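Local coordinates for protein C.Elegans p53 tumor suppressor-like transcription factor (Caenorhabditis elegans, PDB 1T4W) that activates transcription by binding the same DNA consensus sequence as p53, promoting germline apoptosis after DNA damage and supporting meiotic chromosome segregation, at residues K12-A20 against A179-N187; R150-F158 against H169-I177. All coordinates share one frame; numbering follows the deposited sequence.

How the contacts relate
Contact 2 (150-158 against 169-177) lies near the middle of this p53-like DNA-binding domain, whereas contact 1 (12-20 against 179-187) sits at its periphery, the two centres about 17 Å apart. Both bear on the same mixed sheet: contact 2 pairs two neighbouring strands inside it, and contact 1 fastens the last helix of this domain beside one of its two outermost strands, 19-23. Strand 166-177 leads on to that helix, and a long, weak ion pair, R176 NH1 to D184 OD1 at 3.5 Å, links the two contacts. Their chemistry differs with depth. Contact 2 combines backbone hydrogen bonds with aliphatic packing, while contact 1 relies chiefly on one arginine reading backbone carbonyls.

Contact 1 (K12-A20 against A179-N187); sequences KVAKSSDMA and AYPRRDWKN
R182 reaches from the first turn of helix 181-194 into the loop 14-18 and meets mostly backbone oxygens there. Its NE donates to S16 O at 2.8 Å, a nearly straight bond (164°) with the oxygen lying in the guanidinium plane; NH2 adds a weak bond to the same carbonyl. The aliphatic chain bends at chi2 (-70°), which turns the planar end toward the loop. There NH2 also lies among three other carbonyl oxygens, those of V13, A14 and M19, although V13 O, at 2.8 Å from NH2, is badly angled for a bond and instead accepts from S16 N. The remaining nitrogen, NH1, gives to a water that in turn donates to A14 O. The carbonyl dipoles around the guanidinium would probably help to stabilise its positive charge.

A20 CB sits over one guanidinium face, 3.4 Å from R182 CZ, and also over the five-membered ring of W185 in a CH-pi contact. The guanidinium is turned edge-on to the indole face, with R182 NH1 3.2 Å above the ring plane. A methionine in place of R182 would probably leave S16 O without its donor and the water without its link to the helix, letting the loop drift. One residue earlier in the helix, P181 CG rests 3.3 Å from S17 O. S16 OG accepts from D18 N at 2.9 Å, so S16 to D18 form an ST turn within a loop that an arginine ties to the domain's last helix, beside the edge strand of the p53-like beta sandwich.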
loop_
_atom_site.group_PDB
_atom_site.type_symbol
_atom_site.label_atom_id
_atom_site.label_comp_id
_atom_site.label_asym_id
_atom_site.label_seq_id
_atom_site.Cartn_x
_atom_site.Cartn_y
_atom_site.Cartn_z
ATOM N N LYS A 12 -1.748 2.577 16.969
ATOM C CA LYS A 12 -0.302 2.731 16.955
ATOM C C LYS A 12 0.212 3.919 16.152
ATOM O O LYS A 12 1.122 4.620 16.582
ATOM C CB LYS A 12 0.344 1.450 16.445
ATOM C CG LYS A 12 -0.141 0.208 17.162
ATOM C CD LYS A 12 0.922 -0.877 17.135
ATOM C CE LYS A 12 1.338 -1.226 15.717
ATOM N NZ LYS A 12 2.542 -2.101 15.716
ATOM N N VAL A 13 -0.371 4.160 14.990
ATOM C CA VAL A 13 0.084 5.263 14.158
ATOM C C VAL A 13 -0.158 6.649 14.768
ATOM O O VAL A 13 0.672 7.545 14.631
ATOM C CB VAL A 13 -0.564 5.173 12.756
ATOM C CG1 VAL A 13 -0.225 6.412 11.914
ATOM C CG2 VAL A 13 -0.064 3.906 12.061
ATOM N N ALA A 14 -1.285 6.796 15.456
ATOM C CA ALA A 14 -1.710 8.041 16.097
ATOM C C ALA A 14 -0.654 9.092 16.477
ATOM O O ALA A 14 -0.727 10.231 16.014
ATOM C CB ALA A 14 -2.569 7.711 17.320
ATOM N N LYS A 15 0.314 8.734 17.316
ATOM C CA LYS A 15 1.338 9.701 17.733
ATOM C C LYS A 15 2.767 9.279 17.439
ATOM O O LYS A 15 3.706 9.814 18.028
ATOM C CB LYS A 15 1.203 9.993 19.229
ATOM C CG LYS A 15 -0.182 10.491 19.628
ATOM C CD LYS A 15 -0.190 11.043 21.037
ATOM C CE LYS A 15 -1.544 11.647 21.387
ATOM N NZ LYS A 15 -1.510 12.314 22.721
ATOM N N SER A 16 2.937 8.333 16.521
ATOM C CA SER A 16 4.261 7.842 16.176
ATOM C C SER A 16 5.128 8.903 15.494
ATOM O O SER A 16 4.630 9.721 14.723
ATOM C CB SER A 16 4.143 6.633 15.238
ATOM O OG SER A 16 5.375 6.394 14.592
ATOM N N SER A 17 6.426 8.879 15.779
ATOM C CA SER A 17 7.358 9.813 15.154
ATOM C C SER A 17 7.714 9.316 13.766
ATOM O O SER A 17 8.051 10.104 12.893
ATOM C CB SER A 17 8.660 9.924 15.961
ATOM O OG SER A 17 8.441 10.533 17.219
ATOM N N ASP A 18 7.619 8.003 13.579
ATOM C CA ASP A 18 7.992 7.340 12.330
ATOM C C ASP A 18 6.989 7.255 11.204
ATOM O O ASP A 18 7.357 6.849 10.097
ATOM C CB ASP A 18 8.443 5.911 12.621
ATOM C CG ASP A 18 9.581 5.859 13.592
ATOM O OD1 ASP A 18 10.199 6.921 13.822
ATOM O OD2 ASP A 18 9.851 4.755 14.106
ATOM N N MET A 19 5.732 7.578 11.486
ATOM C CA MET A 19 4.683 7.503 10.466
ATOM C C MET A 19 3.465 8.274 10.906
ATOM O O MET A 19 3.273 8.517 12.092
ATOM C CB MET A 19 4.300 6.045 10.216
ATOM C CG MET A 19 3.964 5.296 11.507
ATOM S SD MET A 19 3.918 3.503 11.278
ATOM C CE MET A 19 5.697 3.159 11.072
ATOM N N ALA A 20 2.622 8.617 9.939
ATOM C CA ALA A 20 1.417 9.390 10.191
ATOM C C ALA A 20 0.450 9.139 9.038
ATOM O O ALA A 20 0.864 8.925 7.894
ATOM C CB ALA A 20 1.763 10.864 10.262
ATOM N N ALA A 179 11.900 11.686 5.488
ATOM C CA ALA A 179 12.706 11.739 6.710
ATOM C C ALA A 179 11.914 12.138 7.969
ATOM O O ALA A 179 12.130 11.603 9.062
ATOM C CB ALA A 179 13.869 12.723 6.499
ATOM N N TYR A 180 10.988 13.073 7.811
ATOM C CA TYR A 180 10.194 13.559 8.935
ATOM C C TYR A 180 8.699 13.490 8.606
ATOM O O TYR A 180 8.062 14.501 8.285
ATOM C CB TYR A 180 10.625 14.997 9.239
ATOM C CG TYR A 180 12.064 15.062 9.685
ATOM C CD1 TYR A 180 12.444 14.584 10.942
ATOM C CD2 TYR A 180 13.055 15.557 8.837
ATOM C CE1 TYR A 180 13.803 14.595 11.353
ATOM C CE2 TYR A 180 14.414 15.573 9.224
ATOM C CZ TYR A 180 14.772 15.093 10.476
ATOM O OH TYR A 180 16.094 15.095 10.848
ATOM N N PRO A 181 8.117 12.286 8.686
ATOM C CA PRO A 181 6.690 12.162 8.371
ATOM C C PRO A 181 5.781 13.162 9.088
ATOM O O PRO A 181 4.797 13.608 8.498
ATOM C CB PRO A 181 6.374 10.686 8.710
ATOM C CG PRO A 181 7.520 10.245 9.607
ATOM C CD PRO A 181 8.709 10.987 9.049
ATOM N N ARG A 182 6.086 13.529 10.340
ATOM C CA ARG A 182 5.212 14.484 11.044
ATOM C C ARG A 182 5.237 15.896 10.450
ATOM O O ARG A 182 4.245 16.605 10.526
ATOM C CB ARG A 182 5.516 14.521 12.553
ATOM C CG ARG A 182 5.034 13.256 13.280
ATOM C CD ARG A 182 3.482 13.166 13.351
ATOM N NE ARG A 182 3.003 11.807 13.669
ATOM C CZ ARG A 182 1.721 11.443 13.657
ATOM N NH1 ARG A 182 0.783 12.323 13.361
ATOM N NH2 ARG A 182 1.379 10.193 13.916
ATOM N N ARG A 183 6.360 16.303 9.862
ATOM C CA ARG A 183 6.430 17.615 9.224
ATOM C C ARG A 183 5.452 17.641 8.041
ATOM O O ARG A 183 4.579 18.513 7.954
ATOM C CB ARG A 183 7.841 17.901 8.697
ATOM C CG ARG A 183 7.922 19.088 7.719
ATOM C CD ARG A 183 9.307 19.203 7.100
ATOM N NE ARG A 183 10.349 19.317 8.124
ATOM C CZ ARG A 183 11.651 19.165 7.884
ATOM N NH1 ARG A 183 12.535 19.290 8.863
ATOM N NH2 ARG A 183 12.077 18.879 6.663
ATOM N N ASP A 184 5.580 16.660 7.153
ATOM C CA ASP A 184 4.738 16.600 5.967
ATOM C C ASP A 184 3.256 16.391 6.299
ATOM O O ASP A 184 2.378 17.009 5.689
ATOM C CB ASP A 184 5.261 15.511 5.023
ATOM C CG ASP A 184 6.655 15.843 4.474
ATOM O OD1 ASP A 184 6.816 16.961 3.976
ATOM O OD2 ASP A 184 7.574 15.001 4.535
ATOM N N TRP A 185 2.988 15.521 7.261
ATOM C CA TRP A 185 1.622 15.269 7.713
ATOM C C TRP A 185 1.007 16.569 8.249
ATOM O O TRP A 185 -0.146 16.906 7.935
ATOM C CB TRP A 185 1.621 14.241 8.847
ATOM C CG TRP A 185 0.335 14.209 9.671
ATOM C CD1 TRP A 185 -0.837 13.583 9.342
ATOM C CD2 TRP A 185 0.137 14.760 10.987
ATOM N NE1 TRP A 185 -1.746 13.700 10.373
ATOM C CE2 TRP A 185 -1.175 14.417 11.391
ATOM C CE3 TRP A 185 0.942 15.504 11.862
ATOM C CZ2 TRP A 185 -1.704 14.794 12.637
ATOM C CZ3 TRP A 185 0.414 15.882 13.105
ATOM C CH2 TRP A 185 -0.895 15.525 13.478
ATOM N N LYS A 186 1.764 17.296 9.070
ATOM C CA LYS A 186 1.235 18.529 9.648
ATOM C C LYS A 186 0.958 19.581 8.583
ATOM O O LYS A 186 -0.083 20.274 8.626
ATOM C CB LYS A 186 2.187 19.074 10.716
ATOM C CG LYS A 186 1.792 20.432 11.333
ATOM C CD LYS A 186 0.373 20.452 11.936
ATOM C CE LYS A 186 0.176 19.481 13.083
ATOM N NZ LYS A 186 -0.978 19.953 13.975
ATOM N N ASN A 187 1.880 19.712 7.634
ATOM C CA ASN A 187 1.692 20.669 6.550
ATOM C C ASN A 187 0.436 20.272 5.782
ATOM O O ASN A 187 -0.379 21.117 5.419
ATOM C CB ASN A 187 2.892 20.666 5.590
ATOM C CG ASN A 187 4.091 21.398 6.164
ATOM O OD1 ASN A 187 3.947 22.167 7.093
ATOM N ND2 ASN A 187 5.271 21.180 5.586
HETATM O O HOH W 1 -2.081 11.347 13.381
#

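Contact 2 (R150-F158 against H169-I177); sequences RKTMCLAVF and HAYIKQVRI
L155 and I172 face each other as a hydrogen-bonded antiparallel pair, and their side chains lie side by side pointing the same way, CD2 of L155 3.9 Å from CD1 of I172. I172 N donates to L155 O at 2.8 Å in the carbonyl plane; the return bond from L155 N is weak. Next along, V157 and A170 exchange two bonds, the one from V157 N to A170 O almost straight at 175°. V157 CG2 stands between its own backbone N and carbonyl carbon, chi1 of CG1 being -71°, and from there meets A170 CB at 4.0 Å. With L155 and I172 this pair packs against I6 of strand 3-8, a close-fitting aliphatic layer. V175 CG2 and I177 extend it; the side chains of I177 and M153 cross at about a right angle, CD1 3.9 Å from SD, on the side toward the zinc site.

The face that carries A156, Y171, F158 and H169 is more mixed. Y171 CB lies against A156 CB, and C154 SG approaches the Y171 ring obliquely, 4.7 Å from its centroid, while H169 CB meets F158 CD1 and the imidazole NE2 bonds to E72.

The pairing loosens past K173, where the chain turns a corner and two waters join the contact. One water bridges K173 NZ and Q174 OE1, with a weak bond to T152 OG1; K173 NZ also bonds to Y30. V175 N still donates to M153 O at 3.0 Å, but the return link from M153 N to V175 O runs through the second water. Direct backbone bonds thus accompany the apolar face, whereas past the corner one direct bond, a bridging water and neighbouring residues such as Y65, whose hydroxyl bonds to K173 O, share the task.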
loop_
_atom_site.group_PDB
_atom_site.type_symbol
_atom_site.label_atom_id
_atom_site.label_comp_id
_atom_site.label_asym_id
_atom_site.label_seq_id
_atom_site.Cartn_x
_atom_site.Cartn_y
_atom_site.Cartn_z
ATOM N N ARG A 150 8.304 13.116 -8.659
ATOM C CA ARG A 150 7.092 13.884 -8.928
ATOM C C ARG A 150 5.859 13.000 -9.100
ATOM O O ARG A 150 4.724 13.466 -9.008
ATOM C CB ARG A 150 7.300 14.752 -10.169
ATOM C CG ARG A 150 8.330 15.849 -9.944
ATOM C CD ARG A 150 8.535 16.717 -11.175
ATOM N NE ARG A 150 9.396 17.866 -10.889
ATOM C CZ ARG A 150 9.071 18.861 -10.066
ATOM N NH1 ARG A 150 7.900 18.858 -9.441
ATOM N NH2 ARG A 150 9.919 19.862 -9.869
ATOM N N LYS A 151 6.077 11.720 -9.366
ATOM C CA LYS A 151 4.958 10.806 -9.497
ATOM C C LYS A 151 4.443 10.513 -8.087
ATOM O O LYS A 151 5.116 10.785 -7.097
ATOM C CB LYS A 151 5.409 9.526 -10.197
ATOM C CG LYS A 151 5.934 9.786 -11.606
ATOM C CD LYS A 151 6.344 8.513 -12.314
ATOM C CE LYS A 151 6.921 8.819 -13.687
ATOM N NZ LYS A 151 7.458 7.592 -14.348
ATOM N N THR A 152 3.237 9.984 -7.993
ATOM C CA THR A 152 2.656 9.665 -6.704
ATOM C C THR A 152 2.770 8.155 -6.469
ATOM O O THR A 152 2.460 7.360 -7.363
ATOM C CB THR A 152 1.187 10.083 -6.691
ATOM O OG1 THR A 152 1.105 11.467 -7.036
ATOM C CG2 THR A 152 0.557 9.866 -5.314
ATOM N N MET A 153 3.246 7.758 -5.291
ATOM C CA MET A 153 3.351 6.326 -4.971
ATOM C C MET A 153 2.021 5.935 -4.344
ATOM O O MET A 153 1.454 6.708 -3.576
ATOM C CB MET A 153 4.491 6.068 -4.005
ATOM C CG MET A 153 5.829 6.461 -4.565
ATOM S SD MET A 153 7.135 6.015 -3.425
ATOM C CE MET A 153 8.567 6.556 -4.335
ATOM N N CYS A 154 1.557 4.727 -4.653
ATOM C CA CYS A 154 0.252 4.234 -4.219
ATOM C C CYS A 154 0.262 2.778 -3.722
ATOM O O CYS A 154 0.803 1.893 -4.399
ATOM C CB CYS A 154 -0.710 4.352 -5.406
ATOM S SG CYS A 154 -2.381 3.755 -5.089
ATOM N N LEU A 155 -0.301 2.535 -2.538
ATOM C CA LEU A 155 -0.364 1.172 -1.979
ATOM C C LEU A 155 -1.767 0.672 -2.307
ATOM O O LEU A 155 -2.766 1.215 -1.795
ATOM C CB LEU A 155 -0.179 1.187 -0.449
ATOM C CG LEU A 155 -0.269 -0.205 0.216
ATOM C CD1 LEU A 155 0.834 -1.091 -0.365
ATOM C CD2 LEU A 155 -0.116 -0.102 1.741
ATOM N N ALA A 156 -1.842 -0.348 -3.159
ATOM C CA ALA A 156 -3.128 -0.901 -3.599
ATOM C C ALA A 156 -3.285 -2.379 -3.272
ATOM O O ALA A 156 -2.314 -3.143 -3.357
ATOM C CB ALA A 156 -3.289 -0.702 -5.136
ATOM N N VAL A 157 -4.516 -2.763 -2.911
ATOM C CA VAL A 157 -4.853 -4.147 -2.595
ATOM C C VAL A 157 -6.064 -4.593 -3.417
ATOM O O VAL A 157 -6.969 -3.808 -3.704
ATOM C CB VAL A 157 -5.157 -4.351 -1.082
ATOM C CG1 VAL A 157 -3.851 -4.229 -0.273
ATOM C CG2 VAL A 157 -6.181 -3.348 -0.620
ATOM N N PHE A 158 -6.069 -5.872 -3.767
ATOM C CA PHE A 158 -7.113 -6.468 -4.598
ATOM C C PHE A 158 -7.566 -7.761 -3.964
ATOM O O PHE A 158 -6.735 -8.569 -3.507
ATOM C CB PHE A 158 -6.548 -6.781 -5.994
ATOM C CG PHE A 158 -5.987 -5.578 -6.700
ATOM C CD1 PHE A 158 -6.806 -4.763 -7.478
ATOM C CD2 PHE A 158 -4.657 -5.212 -6.522
ATOM C CE1 PHE A 158 -6.303 -3.575 -8.069
ATOM C CE2 PHE A 158 -4.142 -4.041 -7.103
ATOM C CZ PHE A 158 -4.967 -3.217 -7.875
ATOM N N HIS A 169 -11.299 -3.840 -4.610
ATOM C CA HIS A 169 -9.972 -3.224 -4.538
ATOM C C HIS A 169 -10.035 -2.031 -3.618
ATOM O O HIS A 169 -11.123 -1.560 -3.293
ATOM C CB HIS A 169 -9.449 -2.788 -5.929
ATOM C CG HIS A 169 -10.124 -1.580 -6.512
ATOM N ND1 HIS A 169 -11.433 -1.582 -6.929
ATOM C CD2 HIS A 169 -9.643 -0.342 -6.799
ATOM C CE1 HIS A 169 -11.735 -0.403 -7.449
ATOM N NE2 HIS A 169 -10.665 0.367 -7.383
ATOM N N ALA A 170 -8.870 -1.563 -3.177
ATOM C CA ALA A 170 -8.789 -0.396 -2.299
ATOM C C ALA A 170 -7.352 0.076 -2.340
ATOM O O ALA A 170 -6.455 -0.685 -2.691
ATOM C CB ALA A 170 -9.174 -0.762 -0.853
ATOM N N TYR A 171 -7.121 1.332 -1.988
ATOM C CA TYR A 171 -5.763 1.824 -1.980
ATOM C C TYR A 171 -5.593 3.031 -1.087
ATOM O O TYR A 171 -6.574 3.660 -0.675
ATOM C CB TYR A 171 -5.305 2.178 -3.413
ATOM C CG TYR A 171 -6.222 3.148 -4.143
ATOM C CD1 TYR A 171 -6.183 4.514 -3.862
ATOM C CD2 TYR A 171 -7.159 2.692 -5.070
ATOM C CE1 TYR A 171 -7.046 5.398 -4.466
ATOM C CE2 TYR A 171 -8.047 3.575 -5.695
ATOM C CZ TYR A 171 -7.975 4.929 -5.378
ATOM O OH TYR A 171 -8.827 5.820 -5.950
ATOM N N ILE A 172 -4.330 3.294 -0.751
ATOM C CA ILE A 172 -3.939 4.482 -0.018
ATOM C C ILE A 172 -3.473 5.357 -1.191
ATOM O O ILE A 172 -2.475 5.069 -1.860
ATOM C CB ILE A 172 -2.799 4.223 0.930
ATOM C CG1 ILE A 172 -3.311 3.333 2.075
ATOM C CG2 ILE A 172 -2.269 5.584 1.492
ATOM C CD1 ILE A 172 -2.252 2.885 3.040
ATOM N N LYS A 173 -4.247 6.396 -1.448
ATOM C CA LYS A 173 -4.027 7.298 -2.570
ATOM C C LYS A 173 -2.619 7.843 -2.697
ATOM O O LYS A 173 -2.063 7.919 -3.794
ATOM C CB LYS A 173 -5.073 8.419 -2.484
ATOM C CG LYS A 173 -5.181 9.313 -3.707
ATOM C CD LYS A 173 -4.479 10.601 -3.450
ATOM C CE LYS A 173 -4.696 11.621 -4.580
ATOM N NZ LYS A 173 -3.989 12.894 -4.228
ATOM N N GLN A 174 -2.029 8.245 -1.585
ATOM C CA GLN A 174 -0.662 8.723 -1.652
ATOM C C GLN A 174 0.145 8.262 -0.459
ATOM O O GLN A 174 -0.261 8.437 0.689
ATOM C CB GLN A 174 -0.580 10.265 -1.735
ATOM C CG GLN A 174 0.853 10.784 -1.545
ATOM C CD GLN A 174 0.916 12.297 -1.477
ATOM O OE1 GLN A 174 0.642 12.950 -2.465
ATOM N NE2 GLN A 174 1.256 12.860 -0.300
ATOM N N VAL A 175 1.296 7.676 -0.762
ATOM C CA VAL A 175 2.226 7.222 0.239
ATOM C C VAL A 175 3.543 7.961 -0.007
ATOM O O VAL A 175 4.061 8.005 -1.141
ATOM C CB VAL A 175 2.474 5.701 0.128
ATOM C CG1 VAL A 175 3.615 5.296 1.048
ATOM C CG2 VAL A 175 1.209 4.932 0.489
ATOM N N ARG A 176 4.082 8.572 1.037
ATOM C CA ARG A 176 5.362 9.246 0.886
ATOM C C ARG A 176 6.331 8.685 1.909
ATOM O O ARG A 176 5.986 8.546 3.076
ATOM C CB ARG A 176 5.216 10.767 1.057
ATOM C CG ARG A 176 4.586 11.452 -0.135
ATOM C CD ARG A 176 4.706 12.977 -0.010
ATOM N NE ARG A 176 6.098 13.400 -0.146
ATOM C CZ ARG A 176 6.586 14.534 0.334
ATOM N NH1 ARG A 176 5.799 15.373 0.992
ATOM N NH2 ARG A 176 7.860 14.833 0.144
ATOM N N ILE A 177 7.531 8.337 1.458
ATOM C CA ILE A 177 8.553 7.787 2.332
ATOM C C ILE A 177 9.578 8.912 2.462
ATOM O O ILE A 177 10.365 9.178 1.550
ATOM C CB ILE A 177 9.145 6.501 1.718
ATOM C CG1 ILE A 177 8.022 5.470 1.509
ATOM C CG2 ILE A 177 10.176 5.904 2.672
ATOM C CD1 ILE A 177 8.002 4.857 0.145
HETATM O O HOH W 2 -1.014 12.631 -4.679
HETATM O O HOH W 3 3.994 9.658 -3.240
#